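PDB 5C17: MerB2 from Bacillus megaterium, which probably acts as an alkylmercury lyase, cleaving the carbon-mercury bond of organomercurials, and holds a mercury(II) ion in this crystal form. Local coordinates for residues R27-S32 and Q37-S42; Q66-E71 and V77-L82. All coordinates share one frame; numbering follows the deposited sequence.

Interaction 1 of 2, residues R27-S32 and Q37-S42; sequences RTIFFS and QAVTES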
ATOM      1  N   ARG A  27      12.397   1.466   5.844  1.00  8.45           N
ATOM      2  CA  ARG A  27      13.121   1.106   4.620  1.00  8.99           C
ATOM      3  C   ARG A  27      13.591  -0.334   4.682  1.00  9.10           C
ATOM      4  O   ARG A  27      13.446  -1.113   3.735  1.00  9.36           O
ATOM      5  CB  ARG A  27      14.338   2.003   4.416  1.00  9.03           C
ATOM      6  CG  ARG A  27      14.005   3.437   4.020  1.00  9.54           C
ATOM      7  CD  ARG A  27      15.285   4.289   3.884  1.00 10.34           C
ATOM      8  NE  ARG A  27      16.155   3.765   2.843  1.00 10.62           N
ATOM      9  CZ  ARG A  27      16.013   4.021   1.556  1.00 11.31           C
ATOM     10  NH1 ARG A  27      15.063   4.843   1.122  1.00 11.44           N
ATOM     11  NH2 ARG A  27      16.812   3.431   0.695  1.00 13.95           N
ATOM     12  N   THR A  28      14.190  -0.691   5.810  1.00  9.07           N
ATOM     13  CA  THR A  28      14.763  -2.008   5.960  1.00  9.36           C
ATOM     14  C   THR A  28      13.673  -3.073   5.814  1.00  9.01           C
ATOM     15  O   THR A  28      13.850  -4.094   5.124  1.00 10.62           O
ATOM     16  CB  THR A  28      15.520  -2.121   7.302  1.00  9.63           C
ATOM     17  OG1 THR A  28      16.525  -1.092   7.358  1.00 10.34           O
ATOM     18  CG2 THR A  28      16.186  -3.461   7.421  1.00 10.98           C
ATOM     19  N   ILE A  29      12.523  -2.836   6.430  1.00  9.22           N
ATOM     20  CA  ILE A  29      11.423  -3.795   6.342  1.00  9.62           C
ATOM     21  C   ILE A  29      10.890  -3.868   4.901  1.00  9.19           C
ATOM     22  O   ILE A  29      10.766  -4.940   4.301  1.00 10.08           O
ATOM     23  CB  ILE A  29      10.269  -3.421   7.287  1.00  8.92           C
ATOM     24  CG1 ILE A  29      10.723  -3.491   8.750  1.00  9.44           C
ATOM     25  CG2 ILE A  29       9.086  -4.360   7.066  1.00  9.99           C
ATOM     26  CD1 ILE A  29       9.726  -2.873   9.756  1.00 10.13           C
ATOM     27  N   PHE A  30      10.581  -2.700   4.351  1.00  9.19           N
ATOM     28  CA  PHE A  30       9.932  -2.570   3.045  1.00  9.04           C
ATOM     29  C   PHE A  30      10.750  -3.237   1.948  1.00  9.60           C
ATOM     30  O   PHE A  30      10.227  -4.024   1.159  1.00  9.94           O
ATOM     31  CB  PHE A  30       9.714  -1.085   2.768  1.00 10.17           C
ATOM     32  CG  PHE A  30       8.979  -0.773   1.486  1.00 10.48           C
ATOM     33  CD1 PHE A  30       7.606  -0.992   1.367  1.00 10.44           C
ATOM     34  CD2 PHE A  30       9.654  -0.204   0.422  1.00 10.70           C
ATOM     35  CE1 PHE A  30       6.935  -0.660   0.194  1.00 11.39           C
ATOM     36  CE2 PHE A  30       8.989   0.141  -0.746  1.00 11.41           C
ATOM     37  CZ  PHE A  30       7.632  -0.090  -0.859  1.00 11.49           C
ATOM     38  N   PHE A  31      12.053  -2.951   1.905  1.00 10.11           N
ATOM     39  CA  PHE A  31      12.856  -3.509   0.838  1.00 11.54           C
ATOM     40  C   PHE A  31      13.117  -5.025   1.052  1.00 11.18           C
ATOM     41  O   PHE A  31      13.340  -5.755   0.091  1.00 12.91           O
ATOM     42  CB  PHE A  31      14.124  -2.668   0.637  1.00 13.78           C
ATOM     43  CG  PHE A  31      13.826  -1.257   0.146  1.00 15.88           C
ATOM     44  CD1 PHE A  31      13.187  -1.056  -1.073  1.00 17.73           C
ATOM     45  CD2 PHE A  31      14.145  -0.143   0.915  1.00 18.95           C
ATOM     46  CE1 PHE A  31      12.890   0.223  -1.520  1.00 19.32           C
ATOM     47  CE2 PHE A  31      13.858   1.143   0.459  1.00 19.75           C
ATOM     48  CZ  PHE A  31      13.222   1.317  -0.751  1.00 19.97           C
ATOM     49  N   SER A  32      13.034  -5.514   2.289  1.00 11.34           N
ATOM     50  CA  SER A  32      13.093  -6.954   2.536  1.00 12.55           C
ATOM     51  C   SER A  32      11.822  -7.646   2.009  1.00 12.24           C
ATOM     52  O   SER A  32      11.898  -8.689   1.364  1.00 13.01           O
ATOM     53  CB  SER A  32      13.272  -7.228   4.029  1.00 14.05           C
ATOM     54  OG  SER A  32      13.427  -8.604   4.280  1.00 15.90           O
ATOM     55  N   GLN A  37      11.258 -11.584   1.601  1.00 16.01           N
ATOM     56  CA  GLN A  37      11.833 -12.041   2.859  1.00 17.17           C
ATOM     57  C   GLN A  37      11.093 -11.429   4.038  1.00 14.98           C
ATOM     58  O   GLN A  37      11.137 -10.219   4.247  1.00 15.39           O
ATOM     59  CB  GLN A  37      13.315 -11.649   2.899  1.00 21.67           C
ATOM     60  CG  GLN A  37      14.041 -11.978   4.203  1.00 26.66           C
ATOM     61  CD  GLN A  37      14.095 -13.466   4.493  1.00 30.87           C
ATOM     62  OE1 GLN A  37      14.746 -14.231   3.771  1.00 32.95           O
ATOM     63  NE2 GLN A  37      13.407 -13.892   5.559  1.00 32.30           N
ATOM     64  N   ALA A  38      10.444 -12.273   4.836  1.00 14.64           N
ATOM     65  CA  ALA A  38       9.848 -11.830   6.085  1.00 14.42           C
ATOM     66  C   ALA A  38      10.941 -11.301   7.003  1.00 13.56           C
ATOM     67  O   ALA A  38      12.110 -11.725   6.912  1.00 15.30           O
ATOM     68  CB  ALA A  38       9.105 -12.957   6.746  1.00 15.16           C
ATOM     69  N   VAL A  39      10.562 -10.406   7.905  1.00 11.92           N
ATOM     70  CA  VAL A  39      11.510  -9.676   8.730  1.00 12.71           C
ATOM     71  C   VAL A  39      11.292  -9.979  10.203  1.00 11.62           C
ATOM     72  O   VAL A  39      10.168 -10.091  10.671  1.00 12.30           O
ATOM     73  CB  VAL A  39      11.373  -8.149   8.476  1.00 13.62           C
ATOM     74  CG1 VAL A  39      12.356  -7.363   9.311  1.00 14.14           C
ATOM     75  CG2 VAL A  39      11.599  -7.852   6.998  1.00 14.52           C
ATOM     76  N   THR A  40      12.390 -10.121  10.927  1.00 13.56           N
ATOM     77  CA  THR A  40      12.345 -10.300  12.369  1.00 14.62           C
ATOM     78  C   THR A  40      13.028  -9.146  13.068  1.00 13.19           C
ATOM     79  O   THR A  40      13.779  -8.398  12.444  1.00 13.59           O
ATOM     80  CB  THR A  40      13.076 -11.553  12.789  1.00 17.29           C
ATOM     81  OG1 THR A  40      14.452 -11.439  12.407  1.00 18.20           O
ATOM     82  CG2 THR A  40      12.466 -12.783  12.155  1.00 19.74           C
ATOM     83  N   GLU A  41      12.763  -8.995  14.364  1.00 12.80           N
ATOM     84  CA  GLU A  41      13.395  -7.907  15.092  1.00 12.79           C
ATOM     85  C   GLU A  41      14.905  -8.103  15.175  1.00 11.22           C
ATOM     86  O   GLU A  41      15.639  -7.124  15.115  1.00 11.53           O
ATOM     87  CB  GLU A  41      12.777  -7.651  16.471  1.00 14.27           C
ATOM     88  CG  GLU A  41      11.430  -6.968  16.413  1.00 16.86           C
ATOM     89  CD  GLU A  41      10.918  -6.495  17.772  1.00 19.44           C
ATOM     90  OE1 GLU A  41      11.719  -6.045  18.634  1.00 18.17           O
ATOM     91  OE2 GLU A  41       9.694  -6.573  17.978  1.00 22.52           O
ATOM     92  N   SER A  42      15.382  -9.348  15.295  1.00 10.66           N
ATOM     93  CA  SER A  42      16.826  -9.573  15.295  1.00 11.15           C
ATOM     94  C   SER A  42      17.443  -9.094  13.994  1.00 10.18           C
ATOM     95  O   SER A  42      18.502  -8.481  14.010  1.00 11.24           O
ATOM     96  CB  SER A  42      17.199 -11.030  15.523  1.00 12.32           C
ATOM     97  OG  SER A  42      16.717 -11.887  14.524  1.00 13.56           O
TER
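Gln37 comes back to the end of 27-32 through its backbone, its N donating a hydrogen bond of 3.0 Å to Ser32 O, and from there the extended run to Thr40 moves past the helix side, with Val39 opposite Ile29 at 6.3 Å between CA atoms. Ser32 adds a second link. Its hydroxyl, held opposite the backbone N by a chi1 of -176°, swings out of the helix and donates to Gln37 O at 2.8 Å, arriving from above the carbonyl plane, 36° out of it. A serine suits this place, since its short polar arm spans the gap while its CB stays close enough to pack tightly on Val39 CG2 at 3.5 Å. The other branch of Val39 continues the apolar seam, CG1 meeting Ile29 CG1 at 4.2 Å. Gln37 bends at chi2, turning its amide from the helix back along its own chain, where NE2 donates a hydrogen bond of 2.9 Å to an in-plane lone pair of Ala38 O. Val39 is also bonded through its backbone to Ile76, and Thr40 occupies the N-cap position of helix 41-48. A short extended segment between two helices, paired with the later hairpin, is consistent with the winged-helix fold.

Interaction 2 of 2, residues Q66-E71 and V77-L82; sequences QMIVRE and VGALGL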
ATOM      1  N   GLN A  66      -0.662  -0.079  12.018  1.00  9.37           N
ATOM      2  CA  GLN A  66      -0.847  -1.025  10.917  1.00  9.83           C
ATOM      3  C   GLN A  66      -0.154  -0.545   9.640  1.00  8.59           C
ATOM      4  O   GLN A  66      -0.623  -0.775   8.531  1.00  9.68           O
ATOM      5  CB  GLN A  66      -2.328  -1.317  10.692  1.00 11.34           C
ATOM      6  CG  GLN A  66      -2.999  -1.870  11.923  1.00 12.36           C
ATOM      7  CD  GLN A  66      -4.455  -2.234  11.702  1.00 15.73           C
ATOM      8  OE1 GLN A  66      -5.096  -1.765  10.774  1.00 17.26           O
ATOM      9  NE2 GLN A  66      -4.980  -3.080  12.568  1.00 19.23           N
ATOM     10  N   MET A  67       0.994   0.101   9.840  1.00  8.53           N
ATOM     11  CA  MET A  67       1.910   0.435   8.756  1.00  8.25           C
ATOM     12  C   MET A  67       2.839  -0.711   8.413  1.00  8.48           C
ATOM     13  O   MET A  67       3.460  -0.713   7.346  1.00  8.88           O
ATOM     14  CB  MET A  67       2.715   1.678   9.111  1.00  9.06           C
ATOM     15  CG  MET A  67       1.864   2.933   9.104  1.00 10.11           C
ATOM     16  SD  MET A  67       2.714   4.393   9.716  1.00 12.36           S
ATOM     17  CE  MET A  67       3.952   4.568   8.442  1.00 13.91           C
ATOM     18  N   ILE A  68       2.917  -1.667   9.330  1.00  9.32           N
ATOM     19  CA  ILE A  68       3.497  -2.984   9.089  1.00  9.74           C
ATOM     20  C   ILE A  68       2.499  -4.001   9.614  1.00 10.30           C
ATOM     21  O   ILE A  68       1.650  -3.676  10.457  1.00 11.36           O
ATOM     22  CB  ILE A  68       4.879  -3.174   9.766  1.00 10.56           C
ATOM     23  CG1 ILE A  68       4.756  -3.136  11.296  1.00 10.77           C
ATOM     24  CG2 ILE A  68       5.864  -2.121   9.271  1.00 11.17           C
ATOM     25  CD1 ILE A  68       6.053  -3.421  12.017  1.00 12.77           C
ATOM     26  N   VAL A  69       2.598  -5.214   9.088  1.00  9.63           N
ATOM     27  CA  VAL A  69       1.735  -6.326   9.487  1.00 10.31           C
ATOM     28  C   VAL A  69       2.597  -7.473   9.953  1.00 10.30           C
ATOM     29  O   VAL A  69       3.566  -7.824   9.292  1.00 10.88           O
ATOM     30  CB  VAL A  69       0.798  -6.787   8.341  1.00 11.75           C
ATOM     31  CG1 VAL A  69       0.132  -8.138   8.655  1.00 12.49           C
ATOM     32  CG2 VAL A  69      -0.239  -5.721   8.079  1.00 12.92           C
ATOM     33  N   ARG A  70       2.224  -8.035  11.098  1.00 11.70           N
ATOM     34  CA  ARG A  70       2.903  -9.200  11.646  0.50 12.28           C
ATOM     35  C   ARG A  70       1.947 -10.363  11.682  1.00 12.89           C
ATOM     36  O   ARG A  70       0.783 -10.200  12.044  1.00 14.05           O
ATOM     37  CB  ARG A  70       3.400  -8.933  13.072  0.50 12.76           C
ATOM     38  CG  ARG A  70       4.554  -7.936  13.132  0.50 13.14           C
ATOM     39  CD  ARG A  70       5.045  -7.666  14.548  0.50 14.69           C
ATOM     40  NE  ARG A  70       4.051  -6.974  15.370  0.50 15.87           N
ATOM     41  CZ  ARG A  70       4.321  -6.383  16.533  0.50 16.76           C
ATOM     42  NH1 ARG A  70       3.358  -5.783  17.222  0.50 16.26           N
ATOM     43  NH2 ARG A  70       5.556  -6.390  17.018  0.50 18.76           N
ATOM     44  N   GLU A  71       2.435 -11.530  11.286  1.00 13.37           N
ATOM     45  CA  GLU A  71       1.653 -12.743  11.436  1.00 15.43           C
ATOM     46  C   GLU A  71       1.519 -13.123  12.900  1.00 14.68           C
ATOM     47  O   GLU A  71       2.090 -12.471  13.765  1.00 14.81           O
ATOM     48  CB  GLU A  71       2.270 -13.895  10.656  1.00 18.17           C
ATOM     49  CG  GLU A  71       2.076 -13.738   9.181  1.00 22.23           C
ATOM     50  CD  GLU A  71       2.227 -15.035   8.434  1.00 24.49           C
ATOM     51  OE1 GLU A  71       1.203 -15.642   8.033  1.00 24.65           O
ATOM     52  OE2 GLU A  71       3.382 -15.438   8.235  1.00 25.54           O
ATOM     53  N   VAL A  77       5.496  -9.344   7.805  1.00  9.07           N
ATOM     54  CA  VAL A  77       5.230  -9.871   6.467  1.00  9.81           C
ATOM     55  C   VAL A  77       4.657  -8.831   5.509  1.00  9.35           C
ATOM     56  O   VAL A  77       4.405  -9.128   4.343  1.00 11.31           O
ATOM     57  CB  VAL A  77       4.282 -11.091   6.520  1.00 11.27           C
ATOM     58  CG1 VAL A  77       4.976 -12.255   7.225  1.00 12.27           C
ATOM     59  CG2 VAL A  77       2.947 -10.740   7.216  1.00 11.10           C
ATOM     60  N   GLY A  78       4.447  -7.615   5.989  1.00  8.82           N
ATOM     61  CA  GLY A  78       3.943  -6.562   5.132  1.00  9.38           C
ATOM     62  C   GLY A  78       4.328  -5.203   5.657  1.00  8.84           C
ATOM     63  O   GLY A  78       4.490  -5.032   6.870  1.00  9.10           O
ATOM     64  N   ALA A  79       4.477  -4.239   4.748  1.00  8.14           N
ATOM     65  CA  ALA A  79       4.809  -2.875   5.148  1.00  7.84           C
ATOM     66  C   ALA A  79       4.386  -1.908   4.053  1.00  8.15           C
ATOM     67  O   ALA A  79       4.629  -2.171   2.876  1.00  8.77           O
ATOM     68  CB  ALA A  79       6.291  -2.731   5.403  1.00  9.27           C
ATOM     69  N   LEU A  80       3.753  -0.807   4.447  1.00  8.40           N
ATOM     70  CA  LEU A  80       3.489   0.318   3.550  1.00  7.94           C
ATOM     71  C   LEU A  80       2.779  -0.126   2.274  1.00  9.21           C
ATOM     72  O   LEU A  80       3.069   0.391   1.191  1.00 10.69           O
ATOM     73  CB  LEU A  80       4.781   1.071   3.218  1.00  9.40           C
ATOM     74  CG  LEU A  80       5.572   1.561   4.435  1.00 10.01           C
ATOM     75  CD1 LEU A  80       6.815   2.243   3.997  1.00 10.61           C
ATOM     76  CD2 LEU A  80       4.779   2.489   5.325  1.00 11.76           C
ATOM     77  N   GLY A  81       1.845  -1.064   2.423  1.00  8.38           N
ATOM     78  CA  GLY A  81       1.013  -1.514   1.302  1.00  8.66           C
ATOM     79  C   GLY A  81       1.479  -2.777   0.602  1.00  8.33           C
ATOM     80  O   GLY A  81       0.733  -3.359  -0.168  1.00  9.58           O
ATOM     81  N   LEU A  82       2.716  -3.188   0.859  1.00  8.02           N
ATOM     82  CA  LEU A  82       3.318  -4.328   0.190  1.00  7.87           C
ATOM     83  C   LEU A  82       3.315  -5.535   1.138  1.00  8.49           C
ATOM     84  O   LEU A  82       3.658  -5.398   2.304  1.00  9.26           O
ATOM     85  CB  LEU A  82       4.756  -3.974  -0.184  1.00  8.75           C
ATOM     86  CG  LEU A  82       5.537  -5.011  -0.987  1.00 10.26           C
ATOM     87  CD1 LEU A  82       4.914  -5.256  -2.353  1.00 12.06           C
ATOM     88  CD2 LEU A  82       6.996  -4.569  -1.125  1.00 10.62           C
TER
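The flat groups meeting between Val69 and Gly78 are peptides: Val69 N reaches Gly78 O at 2.9 Å from above the carbonyl plane, 43° out of it. At the outer end the Glu71 carboxylate lies beside Val77, OE2 coming to 3.7 Å from CG1, while the aliphatic CG of Glu71 packs on both methyls. On one face of the hairpin Ile68 CG2 rests against Ala79 CB at 3.9 Å; on the other, Val69 stands over Gly78, whose lack of a side chain lets the chain run close to Leu82 O. Val69 O accepts Val77 N at 2.9 Å, and also a weak bond from Gly78 N. Two residues thus face one, a classic beta bulge, and Val77 CG2 comes within 4.1 Å of Val69 CG1. At the other end Leu80 N donates to Met67 O at 2.9 Å. The flexible thioether of Met67, bent at chi3 (66°), carries its CE methyl to Leu80 CD2 at 3.8 Å, and both side chains touch Trp160 of the dithiol pocket. Leu80 and Gly81, both with positive phi, are the central residues of a type I' turn from Ala79 to Leu82; at Gly81 (phi 97°) a CB would jam against the carbonyl O of Leu80, which calls for glycine. Helices 22-34 and 52-64 cover the Ile68 side. An antiparallel hairpin following the third of three helices, 22-34, 41-48 and 52-64, is consistent with the wing of a winged-helix unit, its inner end reaching toward the mercury site.

How the interactions relate
From the N terminus, helix 22-34 supplies the first side of interaction 1, which closes the short connection 33-36, made of the helix's last residues and the turn after it. Helices 41-48 and 52-64 follow, and only then does interaction 2 close the hairpin through residues 72-76. The two contacts are therefore in series, neither nested nor crossed. In space they adjoin, with centres 10 Å apart: Ile29 CG2 packs on Ala79 CB at 3.6 Å, Ile29 CD1 on Ile68 CG2 at 4.0 Å, and Phe30 CD1 on Leu80 CB at 4.0 Å. Together they tie the early helices to the edge of the eight-stranded sheet.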